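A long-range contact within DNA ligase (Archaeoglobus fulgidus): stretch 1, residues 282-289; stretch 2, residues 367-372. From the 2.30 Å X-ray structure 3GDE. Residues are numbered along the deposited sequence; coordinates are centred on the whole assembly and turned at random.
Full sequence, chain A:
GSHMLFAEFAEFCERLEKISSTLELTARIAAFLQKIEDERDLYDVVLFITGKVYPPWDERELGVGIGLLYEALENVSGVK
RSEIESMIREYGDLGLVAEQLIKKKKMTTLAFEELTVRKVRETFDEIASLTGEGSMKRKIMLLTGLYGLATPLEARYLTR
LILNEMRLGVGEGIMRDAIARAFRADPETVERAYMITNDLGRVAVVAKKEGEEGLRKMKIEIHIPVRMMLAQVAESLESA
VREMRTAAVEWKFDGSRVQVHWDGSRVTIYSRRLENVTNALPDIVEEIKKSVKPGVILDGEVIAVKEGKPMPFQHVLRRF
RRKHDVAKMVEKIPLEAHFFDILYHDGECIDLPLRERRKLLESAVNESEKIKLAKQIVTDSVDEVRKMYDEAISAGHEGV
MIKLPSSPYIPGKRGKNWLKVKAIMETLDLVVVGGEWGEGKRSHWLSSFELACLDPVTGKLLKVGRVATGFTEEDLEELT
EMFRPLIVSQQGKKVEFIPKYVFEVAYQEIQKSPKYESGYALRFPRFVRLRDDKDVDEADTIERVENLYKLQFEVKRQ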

# COMPACT_ATOMS: atom_id res chain seq x y z
N PRO A 282 4.05 20.23 8.72
CA PRO A 282 5.06 21.23 9.08
C PRO A 282 5.22 21.40 10.59
O PRO A 282 6.35 21.59 11.07
CB PRO A 282 4.52 22.52 8.44
CG PRO A 282 3.08 22.26 8.18
CD PRO A 282 2.99 20.81 7.86
N ASP A 283 4.12 21.29 11.33
CA ASP A 283 4.16 21.41 12.79
C ASP A 283 5.03 20.35 13.46
O ASP A 283 5.87 20.67 14.31
CB ASP A 283 2.74 21.42 13.39
CG ASP A 283 1.87 20.24 12.92
OD1 ASP A 283 0.93 19.89 13.66
OD2 ASP A 283 2.11 19.68 11.83
N ILE A 284 4.84 19.09 13.07
CA ILE A 284 5.64 17.98 13.61
C ILE A 284 7.09 18.06 13.10
O ILE A 284 8.02 17.86 13.86
CB ILE A 284 4.97 16.59 13.33
CG1 ILE A 284 3.63 16.47 14.07
CG2 ILE A 284 5.90 15.44 13.69
CD1 ILE A 284 3.68 16.70 15.60
N VAL A 285 7.25 18.36 11.81
CA VAL A 285 8.58 18.56 11.21
C VAL A 285 9.44 19.55 12.03
O VAL A 285 10.57 19.23 12.41
CB VAL A 285 8.47 18.96 9.70
CG1 VAL A 285 9.79 19.50 9.15
CG2 VAL A 285 8.03 17.76 8.88
N GLU A 286 8.89 20.73 12.31
CA GLU A 286 9.61 21.75 13.09
C GLU A 286 9.97 21.27 14.49
O GLU A 286 11.09 21.52 14.95
CB GLU A 286 8.83 23.07 13.17
CG GLU A 286 8.88 23.92 11.90
CD GLU A 286 10.30 24.35 11.49
OE1 GLU A 286 10.49 24.63 10.28
OE2 GLU A 286 11.21 24.42 12.34
N GLU A 287 9.04 20.57 15.15
CA GLU A 287 9.27 20.05 16.50
C GLU A 287 10.36 19.00 16.54
O GLU A 287 11.08 18.88 17.53
CB GLU A 287 7.98 19.46 17.09
CG GLU A 287 6.85 20.45 17.22
CD GLU A 287 7.02 21.42 18.38
OE1 GLU A 287 7.74 21.09 19.36
OE2 GLU A 287 6.42 22.52 18.31
N ILE A 288 10.46 18.22 15.47
CA ILE A 288 11.54 17.24 15.30
C ILE A 288 12.92 17.93 15.19
O ILE A 288 13.90 17.50 15.81
CB ILE A 288 11.23 16.31 14.10
CG1 ILE A 288 10.29 15.19 14.56
CG2 ILE A 288 12.51 15.72 13.49
CD1 ILE A 288 9.32 14.73 13.50
N LYS A 289 12.96 19.01 14.41
CA LYS A 289 14.19 19.80 14.22
C LYS A 289 14.71 20.43 15.50
O LYS A 289 15.92 20.55 15.68
CB LYS A 289 13.99 20.86 13.13
CG LYS A 289 13.71 20.25 11.77
CD LYS A 289 13.66 21.28 10.67
CE LYS A 289 13.65 20.59 9.32
NZ LYS A 289 13.36 21.52 8.19
N GLU A 367 12.42 15.51 25.16
CA GLU A 367 10.97 15.64 25.27
C GLU A 367 10.52 17.10 25.38
O GLU A 367 11.07 17.88 26.14
CB GLU A 367 10.42 14.80 26.43
CG GLU A 367 10.51 13.28 26.19
CD GLU A 367 9.56 12.46 27.06
OE1 GLU A 367 10.04 11.64 27.87
OE2 GLU A 367 8.32 12.63 26.93
N SER A 368 9.52 17.44 24.58
CA SER A 368 8.87 18.74 24.64
C SER A 368 7.35 18.55 24.72
O SER A 368 6.88 17.42 24.94
CB SER A 368 9.25 19.59 23.42
OG SER A 368 8.99 18.92 22.20
N GLU A 369 6.59 19.62 24.56
CA GLU A 369 5.13 19.52 24.63
C GLU A 369 4.57 18.73 23.45
O GLU A 369 3.55 18.06 23.57
CB GLU A 369 4.46 20.89 24.77
CG GLU A 369 4.57 21.80 23.54
CD GLU A 369 3.36 22.71 23.33
OE1 GLU A 369 3.39 23.53 22.38
OE2 GLU A 369 2.38 22.61 24.11
N LYS A 370 5.24 18.82 22.30
CA LYS A 370 4.76 18.19 21.07
C LYS A 370 5.51 16.92 20.66
O LYS A 370 5.07 16.22 19.76
CB LYS A 370 4.74 19.20 19.92
CG LYS A 370 3.74 20.34 20.09
CD LYS A 370 3.33 20.92 18.73
CE LYS A 370 2.60 22.25 18.90
NZ LYS A 370 2.20 22.85 17.59
N ILE A 371 6.64 16.63 21.32
CA ILE A 371 7.44 15.42 21.05
C ILE A 371 7.69 14.65 22.34
O ILE A 371 8.35 15.15 23.25
CB ILE A 371 8.82 15.75 20.36
CG1 ILE A 371 8.65 16.47 19.01
CG2 ILE A 371 9.70 14.48 20.23
CD1 ILE A 371 7.85 15.71 17.93
N LYS A 372 7.16 13.43 22.41
CA LYS A 372 7.29 12.62 23.62
C LYS A 372 7.91 11.26 23.33
O LYS A 372 7.89 10.80 22.19
CB LYS A 372 5.92 12.41 24.27
CG LYS A 372 4.99 13.62 24.23
CD LYS A 372 5.34 14.64 25.29
CE LYS A 372 4.61 14.37 26.59
NZ LYS A 372 4.50 15.63 27.39
O HOH W 1 0.22 20.77 16.00
O HOH W 2 7.30 21.86 21.84

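Two turns of helix meet a loop that runs into a strand, and the contact centres on Glu287, Lys370 and Ile371. Residues 282-289 are helical throughout, held by i to i+4 backbone bonds such as Ile288 N to Ile284 O (2.9 Å). In the other stretch, the bond from Ser368 N to Ile371 O (2.9 Å) closes a tight turn, and a weak bond from Ile371 N to Ser368 OG (3.4 Å) adds to it. No direct hydrogen bond joins the two stretches, which bury 292 Å² in all; packing and two bridging waters make the contact. The backbones come closest at Glu287 and Lys370, with CA atoms 6.7 Å apart.

Glu287, buried and pointing toward the loop, covers the most surface. With chi1 and chi2 both m, its side chain lies across the partner: Glu287 CB packs on Ile371 CG1 at 3.6 Å, while Glu287 OE2 sits 3.5 Å from Lys370 CD. The charges are opposite, but Glu287 OE2 to Lys370 NZ is 4.3 Å, too long for a salt bridge, so the attraction is electrostatic at a distance. Glu287 OE1 stands 3.8 Å from Ser368 OG, and water 2 spans this gap, donating to Glu287 OE1 (2.6 Å from the water O) and making a weak bond with Ser368 OG (3.4 Å from the water O).

Lys370 is extended beyond chi1, its last three torsions all t, which carries its ammonium past Glu287 toward Asp283. There Lys370 NZ reaches only to 4.5 Å from Asp283 CB, and water 1 completes the link: it donates to Asp283 OD1 (2.6 Å from its O) and accepts from Lys370 NZ (3.3 Å from its O).

Ile371 supplies the apolar part. Its side chain points toward the helix, and Ile371 CD1 lies 4.2 Å from Ile288 CG1, a van der Waals contact between two buried isoleucines.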